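Local coordinates for protein endosialidase (Enterobacteria phage phi92, PDB 4HIZ) that hydrolyses polysialic acid at internal sites, probably cutting both alpha-2,8 and alpha-2,9 linkages, as a phage enzyme assembled from three copies of the chain, at residues K36-L40 with A50-E54; E414-W420 with T432-F437. All blocks are in the same frame, centred on the assembly; numbering follows the deposited sequence.

Contact 1: residues K36-L40 with A50-E54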
loop_
_atom_site.group_PDB
_atom_site.type_symbol
_atom_site.label_atom_id
_atom_site.label_comp_id
_atom_site.label_asym_id
_atom_site.label_seq_id
_atom_site.Cartn_x
_atom_site.Cartn_y
_atom_site.Cartn_z
ATOM N N LYS A 36 -38.897 -16.036 -19.324
ATOM C CA LYS A 36 -38.375 -17.330 -19.741
ATOM C C LYS A 36 -37.794 -17.143 -21.128
ATOM O O LYS A 36 -38.484 -16.705 -22.041
ATOM C CB LYS A 36 -39.475 -18.383 -19.779
ATOM C CG LYS A 36 -40.256 -18.444 -18.480
ATOM C CD LYS A 36 -40.664 -19.865 -18.129
ATOM C CE LYS A 36 -41.457 -19.896 -16.821
ATOM N NZ LYS A 36 -40.808 -19.051 -15.760
ATOM N N VAL A 37 -36.518 -17.440 -21.279
ATOM C CA VAL A 37 -35.862 -17.053 -22.517
ATOM C C VAL A 37 -35.239 -18.247 -23.189
ATOM O O VAL A 37 -34.879 -19.236 -22.553
ATOM C CB VAL A 37 -34.779 -15.979 -22.303
ATOM C CG1 VAL A 37 -35.399 -14.696 -21.744
ATOM C CG2 VAL A 37 -33.643 -16.519 -21.390
ATOM N N THR A 38 -35.124 -18.146 -24.507
ATOM C CA THR A 38 -34.521 -19.193 -25.307
ATOM C C THR A 38 -32.981 -19.127 -25.271
ATOM O O THR A 38 -32.275 -20.133 -25.446
ATOM C CB THR A 38 -34.986 -19.017 -26.770
ATOM O OG1 THR A 38 -34.626 -17.694 -27.217
ATOM C CG2 THR A 38 -36.511 -19.172 -26.876
ATOM N N THR A 39 -32.470 -17.928 -25.060
ATOM C CA THR A 39 -31.035 -17.706 -25.014
ATOM C C THR A 39 -30.868 -16.487 -24.152
ATOM O O THR A 39 -31.806 -15.672 -24.073
ATOM C CB THR A 39 -30.483 -17.432 -26.420
ATOM O OG1 THR A 39 -29.076 -17.181 -26.338
ATOM C CG2 THR A 39 -31.128 -16.203 -27.020
ATOM N N LEU A 40 -29.722 -16.317 -23.488
ATOM C CA LEU A 40 -29.606 -15.138 -22.601
ATOM C C LEU A 40 -29.571 -13.862 -23.412
ATOM O O LEU A 40 -28.861 -13.805 -24.424
ATOM C CB LEU A 40 -28.380 -15.199 -21.667
ATOM C CG LEU A 40 -28.472 -16.332 -20.633
ATOM C CD1 LEU A 40 -27.210 -16.391 -19.789
ATOM C CD2 LEU A 40 -29.685 -16.143 -19.723
ATOM N N ALA A 50 -35.043 -10.828 -14.183
ATOM C CA ALA A 50 -34.376 -12.128 -14.158
ATOM C C ALA A 50 -34.831 -12.987 -15.329
ATOM O O ALA A 50 -35.940 -12.802 -15.847
ATOM C CB ALA A 50 -34.645 -12.836 -12.858
ATOM N N PHE A 51 -33.980 -13.938 -15.717
ATOM C CA PHE A 51 -34.194 -14.710 -16.942
ATOM C C PHE A 51 -34.005 -16.188 -16.646
ATOM O O PHE A 51 -32.933 -16.604 -16.210
ATOM C CB PHE A 51 -33.187 -14.263 -18.019
ATOM C CG PHE A 51 -33.180 -12.768 -18.221
ATOM C CD1 PHE A 51 -34.123 -12.167 -19.032
ATOM C CD2 PHE A 51 -32.262 -11.959 -17.545
ATOM C CE1 PHE A 51 -34.140 -10.769 -19.194
ATOM C CE2 PHE A 51 -32.286 -10.572 -17.692
ATOM C CZ PHE A 51 -33.234 -9.982 -18.517
ATOM N N VAL A 52 -35.043 -16.981 -16.871
ATOM C CA VAL A 52 -34.923 -18.439 -16.696
ATOM C C VAL A 52 -34.468 -19.050 -18.008
ATOM O O VAL A 52 -35.098 -18.853 -19.064
ATOM C CB VAL A 52 -36.249 -19.081 -16.303
ATOM C CG1 VAL A 52 -36.034 -20.593 -16.055
ATOM C CG2 VAL A 52 -36.804 -18.382 -15.065
ATOM N N TYR A 53 -33.380 -19.800 -17.952
ATOM C CA TYR A 53 -32.702 -20.254 -19.174
ATOM C C TYR A 53 -32.162 -21.663 -18.947
ATOM O O TYR A 53 -31.611 -21.962 -17.878
ATOM C CB TYR A 53 -31.543 -19.286 -19.490
ATOM C CG TYR A 53 -30.605 -19.764 -20.585
ATOM C CD1 TYR A 53 -31.086 -20.056 -21.860
ATOM C CD2 TYR A 53 -29.231 -19.904 -20.343
ATOM C CE1 TYR A 53 -30.211 -20.506 -22.879
ATOM C CE2 TYR A 53 -28.352 -20.326 -21.340
ATOM C CZ TYR A 53 -28.846 -20.635 -22.605
ATOM O OH TYR A 53 -27.979 -21.060 -23.584
ATOM N N GLU A 54 -32.326 -22.539 -19.938
ATOM C CA GLU A 54 -31.764 -23.896 -19.855
ATOM C C GLU A 54 -30.520 -24.040 -20.743
ATOM O O GLU A 54 -30.596 -24.521 -21.886
ATOM C CB GLU A 54 -32.813 -24.944 -20.257
ATOM C CG GLU A 54 -34.023 -24.957 -19.322
ATOM C CD GLU A 54 -35.097 -25.968 -19.700
ATOM O OE1 GLU A 54 -34.843 -26.895 -20.508
ATOM O OE2 GLU A 54 -36.220 -25.826 -19.161
HETATM O O HOH W 1 -34.179 -21.928 -22.111
HETATM O O HOH W 2 -28.247 -19.934 -26.297
#
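A short parallel beta bridge at the edge of a mixed sheet, continued by a loop that folds over a tyrosine, joins 36-40 to 50-54 in the N-terminal extension. Lys36 pairs with Val52 (CA to CA 4.7 Å), and the nearly straight bond from Val37 N to Val52 O, 3.0 Å long, fixes the register. The next rung would run from Glu54 N to Val37 O, but the chains have diverged and a water fills the gap, 2.8 Å from Val37 O and 2.9 Å from Glu54 N.

Beta-branched Val37 suits this extended site: its CG1 lies 3.9 Å from Phe51 CD1 and its CG2 4.0 Å from Tyr53 CB. The loop then wraps round Tyr53, the residue most covered here. Thr38 O meets the ring edge, 3.3 Å from Tyr53 CE1, while Leu40 N lies over a ring face and Leu40 CD2 packs 3.7 Å from Tyr53 CB. A tyrosine combines this apolar surface with a polar tip: a second water lies 2.9 Å from both Tyr53 OH and Thr39 OG1. Leu40 also packs on Asp528 of the second subunit.

Two neighbouring parallel strands, 33-36 and 49-53, joined by a helix-free crossover, recall a coil of a beta-helix, consistent with the pectate-lyase-like clan to which this extension's family belongs.

Contact 2: residues E414-W420 with T432-F437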
loop_
_atom_site.group_PDB
_atom_site.type_symbol
_atom_site.label_atom_id
_atom_site.label_comp_id
_atom_site.label_asym_id
_atom_site.label_seq_id
_atom_site.Cartn_x
_atom_site.Cartn_y
_atom_site.Cartn_z
ATOM N N GLU A 414 -19.784 -22.863 -8.747
ATOM C CA GLU A 414 -19.087 -23.935 -9.471
ATOM C C GLU A 414 -17.567 -23.604 -9.535
ATOM O O GLU A 414 -17.160 -22.448 -9.400
ATOM C CB GLU A 414 -19.696 -24.158 -10.862
ATOM C CG GLU A 414 -19.571 -22.887 -11.741
ATOM C CD GLU A 414 -20.332 -22.986 -13.069
ATOM O OE1 GLU A 414 -20.887 -24.070 -13.388
ATOM O OE2 GLU A 414 -20.362 -21.963 -13.815
ATOM N N ARG A 415 -16.732 -24.630 -9.683
ATOM C CA ARG A 415 -15.276 -24.456 -9.655
ATOM C C ARG A 415 -14.774 -23.820 -10.958
ATOM O O ARG A 415 -13.746 -23.127 -10.965
ATOM C CB ARG A 415 -14.602 -25.834 -9.498
ATOM C CG ARG A 415 -14.967 -26.514 -8.185
ATOM C CD ARG A 415 -14.085 -25.966 -7.074
ATOM N NE ARG A 415 -14.494 -26.632 -5.862
ATOM C CZ ARG A 415 -13.766 -26.757 -4.778
ATOM N NH1 ARG A 415 -12.545 -26.202 -4.701
ATOM N NH2 ARG A 415 -14.297 -27.431 -3.770
ATOM N N SER A 416 -15.489 -24.115 -12.036
ATOM C CA SER A 416 -15.154 -23.576 -13.364
ATOM C C SER A 416 -16.440 -23.522 -14.169
ATOM O O SER A 416 -17.404 -24.234 -13.838
ATOM C CB SER A 416 -14.080 -24.459 -14.045
ATOM O OG SER A 416 -13.789 -23.947 -15.354
ATOM N N PHE A 417 -16.491 -22.684 -15.211
ATOM C CA PHE A 417 -17.738 -22.512 -15.915
ATOM C C PHE A 417 -18.316 -23.837 -16.435
ATOM O O PHE A 417 -17.596 -24.672 -17.006
ATOM C CB PHE A 417 -17.601 -21.563 -17.124
ATOM C CG PHE A 417 -18.892 -21.394 -17.841
ATOM C CD1 PHE A 417 -19.924 -20.665 -17.258
ATOM C CD2 PHE A 417 -19.130 -22.049 -19.051
ATOM C CE1 PHE A 417 -21.163 -20.546 -17.890
ATOM C CE2 PHE A 417 -20.378 -21.944 -19.676
ATOM C CZ PHE A 417 -21.390 -21.181 -19.092
ATOM N N GLY A 418 -19.621 -24.010 -16.232
ATOM C CA GLY A 418 -20.360 -25.091 -16.853
ATOM C C GLY A 418 -20.307 -26.410 -16.079
ATOM O O GLY A 418 -20.816 -27.419 -16.578
ATOM N N GLU A 419 -19.696 -26.429 -14.899
ATOM C CA GLU A 419 -19.658 -27.670 -14.105
ATOM C C GLU A 419 -20.877 -27.832 -13.210
ATOM O O GLU A 419 -21.096 -28.913 -12.642
ATOM C CB GLU A 419 -18.388 -27.748 -13.246
ATOM C CG GLU A 419 -17.125 -27.765 -14.054
ATOM C CD GLU A 419 -15.872 -27.895 -13.197
ATOM O OE1 GLU A 419 -15.976 -28.037 -11.954
ATOM O OE2 GLU A 419 -14.768 -27.880 -13.773
ATOM N N TRP A 420 -21.679 -26.777 -13.068
ATOM C CA TRP A 420 -22.757 -26.830 -12.055
ATOM C C TRP A 420 -23.794 -27.929 -12.343
ATOM O O TRP A 420 -24.204 -28.710 -11.446
ATOM C CB TRP A 420 -23.495 -25.488 -11.985
ATOM C CG TRP A 420 -24.541 -25.439 -10.895
ATOM C CD1 TRP A 420 -25.867 -25.692 -11.048
ATOM C CD2 TRP A 420 -24.358 -25.037 -9.519
ATOM N NE1 TRP A 420 -26.525 -25.527 -9.843
ATOM C CE2 TRP A 420 -25.621 -25.100 -8.897
ATOM C CE3 TRP A 420 -23.248 -24.668 -8.756
ATOM C CZ2 TRP A 420 -25.806 -24.811 -7.530
ATOM C CZ3 TRP A 420 -23.429 -24.353 -7.409
ATOM C CH2 TRP A 420 -24.698 -24.437 -6.811
ATOM N N THR A 432 -11.890 -19.535 -17.291
ATOM C CA THR A 432 -13.353 -19.537 -17.484
ATOM C C THR A 432 -13.997 -18.621 -16.444
ATOM O O THR A 432 -13.294 -18.092 -15.568
ATOM C CB THR A 432 -13.999 -20.947 -17.278
ATOM O OG1 THR A 432 -13.961 -21.280 -15.883
ATOM C CG2 THR A 432 -13.253 -22.027 -18.103
ATOM N N TYR A 433 -15.313 -18.412 -16.571
ATOM C CA TYR A 433 -16.065 -17.570 -15.630
ATOM C C TYR A 433 -17.106 -18.423 -14.891
ATOM O O TYR A 433 -18.283 -18.484 -15.290
ATOM C CB TYR A 433 -16.792 -16.480 -16.405
ATOM C CG TYR A 433 -15.903 -15.428 -17.020
ATOM C CD1 TYR A 433 -15.410 -14.365 -16.234
ATOM C CD2 TYR A 433 -15.597 -15.456 -18.374
ATOM C CE1 TYR A 433 -14.636 -13.337 -16.793
ATOM C CE2 TYR A 433 -14.820 -14.427 -18.945
ATOM C CZ TYR A 433 -14.338 -13.391 -18.139
ATOM O OH TYR A 433 -13.570 -12.371 -18.685
ATOM N N PRO A 434 -16.666 -19.100 -13.825
ATOM C CA PRO A 434 -17.637 -19.876 -13.028
ATOM C C PRO A 434 -18.738 -19.022 -12.416
ATOM O O PRO A 434 -18.502 -17.893 -11.919
ATOM C CB PRO A 434 -16.773 -20.519 -11.935
ATOM C CG PRO A 434 -15.493 -19.598 -11.862
ATOM C CD PRO A 434 -15.297 -19.178 -13.299
ATOM N N ARG A 435 -19.944 -19.583 -12.435
ATOM C CA ARG A 435 -21.145 -18.960 -11.857
ATOM C C ARG A 435 -21.309 -19.234 -10.367
ATOM O O ARG A 435 -21.060 -20.359 -9.905
ATOM C CB ARG A 435 -22.390 -19.530 -12.557
ATOM C CG ARG A 435 -22.480 -19.114 -14.060
ATOM C CD ARG A 435 -23.449 -20.041 -14.822
ATOM N NE ARG A 435 -22.938 -21.419 -14.825
ATOM C CZ ARG A 435 -23.618 -22.477 -15.257
ATOM N NH1 ARG A 435 -24.853 -22.361 -15.742
ATOM N NH2 ARG A 435 -23.054 -23.668 -15.172
ATOM N N THR A 436 -21.728 -18.200 -9.640
ATOM C CA THR A 436 -22.177 -18.354 -8.256
ATOM C C THR A 436 -23.692 -18.313 -8.209
ATOM O O THR A 436 -24.318 -17.481 -8.874
ATOM C CB THR A 436 -21.567 -17.232 -7.401
ATOM O OG1 THR A 436 -20.202 -17.577 -7.147
ATOM C CG2 THR A 436 -22.315 -17.046 -6.016
ATOM N N PHE A 437 -24.288 -19.171 -7.368
ATOM C CA PHE A 437 -25.734 -19.283 -7.295
ATOM C C PHE A 437 -26.254 -19.156 -5.872
ATOM O O PHE A 437 -25.565 -19.438 -4.916
ATOM C CB PHE A 437 -26.175 -20.675 -7.762
ATOM C CG PHE A 437 -25.873 -20.961 -9.212
ATOM C CD1 PHE A 437 -26.794 -20.606 -10.197
ATOM C CD2 PHE A 437 -24.683 -21.625 -9.575
ATOM C CE1 PHE A 437 -26.544 -20.885 -11.549
ATOM C CE2 PHE A 437 -24.405 -21.890 -10.947
ATOM C CZ PHE A 437 -25.349 -21.544 -11.917
#
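Arg435, Phe417 and Glu414 carry most of this buried contact, in which a loop folds back over the start of a strand. Glu414 N donates to Arg435 O at 3.0 Å, and the Glu414 carboxylate grips the same residue: OE2 accepts from Arg435 N and from Arg435 NE, both at 2.8 Å, and OE1 accepts from Arg435 NH2 at 2.8 Å. Two oxygens let glutamate make this bidentate salt bridge and still receive Trp420 N on OE1, also at 2.8 Å, so one acid holds both loop and strand.

Phe417 covers a face of the guanidinium, its CE1 3.6 Å from Arg435 NE, probably shielding the ion pair. It sits in a type II turn, Ser416 to Glu419, where Gly418 takes a positive phi of 85° and a CB would crowd the Phe417 ring. Flanking the ion pair, Thr432 OG1 donates to Ser416 OG at 2.7 Å, while Trp420 CD2 meets Phe437 CD2 at 3.4 Å.

The pairing of Glu414 with Arg435 prolongs the antiparallel ladder between strands 407-413 and 435-442. On the other edge of 435-442, Thr436 bonds to strand 456-460, and Arg435 also forms a salt bridge with Glu421 and reaches Tyr63 of strand 61-64.

Overall arrangement
From the N terminus, the chain first closes contact 1, where 50-54 returns beside 36-40 and shuts the loop 41-49. Much later, contact 2 shuts the loop 421-431 between strands 407-413 and 435-442. The two follow in series, neither nesting nor crossing. Yet both reach one mixed sheet: strands 33-36 and 49-53 of the N-terminal extension continue through 61-64, which runs parallel to 456-460, and then into 435-442 and 407-413 of the beta-propeller. Their centres are about 17 Å apart and their nearest atoms about 7 Å, so they do not touch. Tyr63 links them, packing against Leu40 and hydrogen-bonding Arg435, thereby joining extension to propeller.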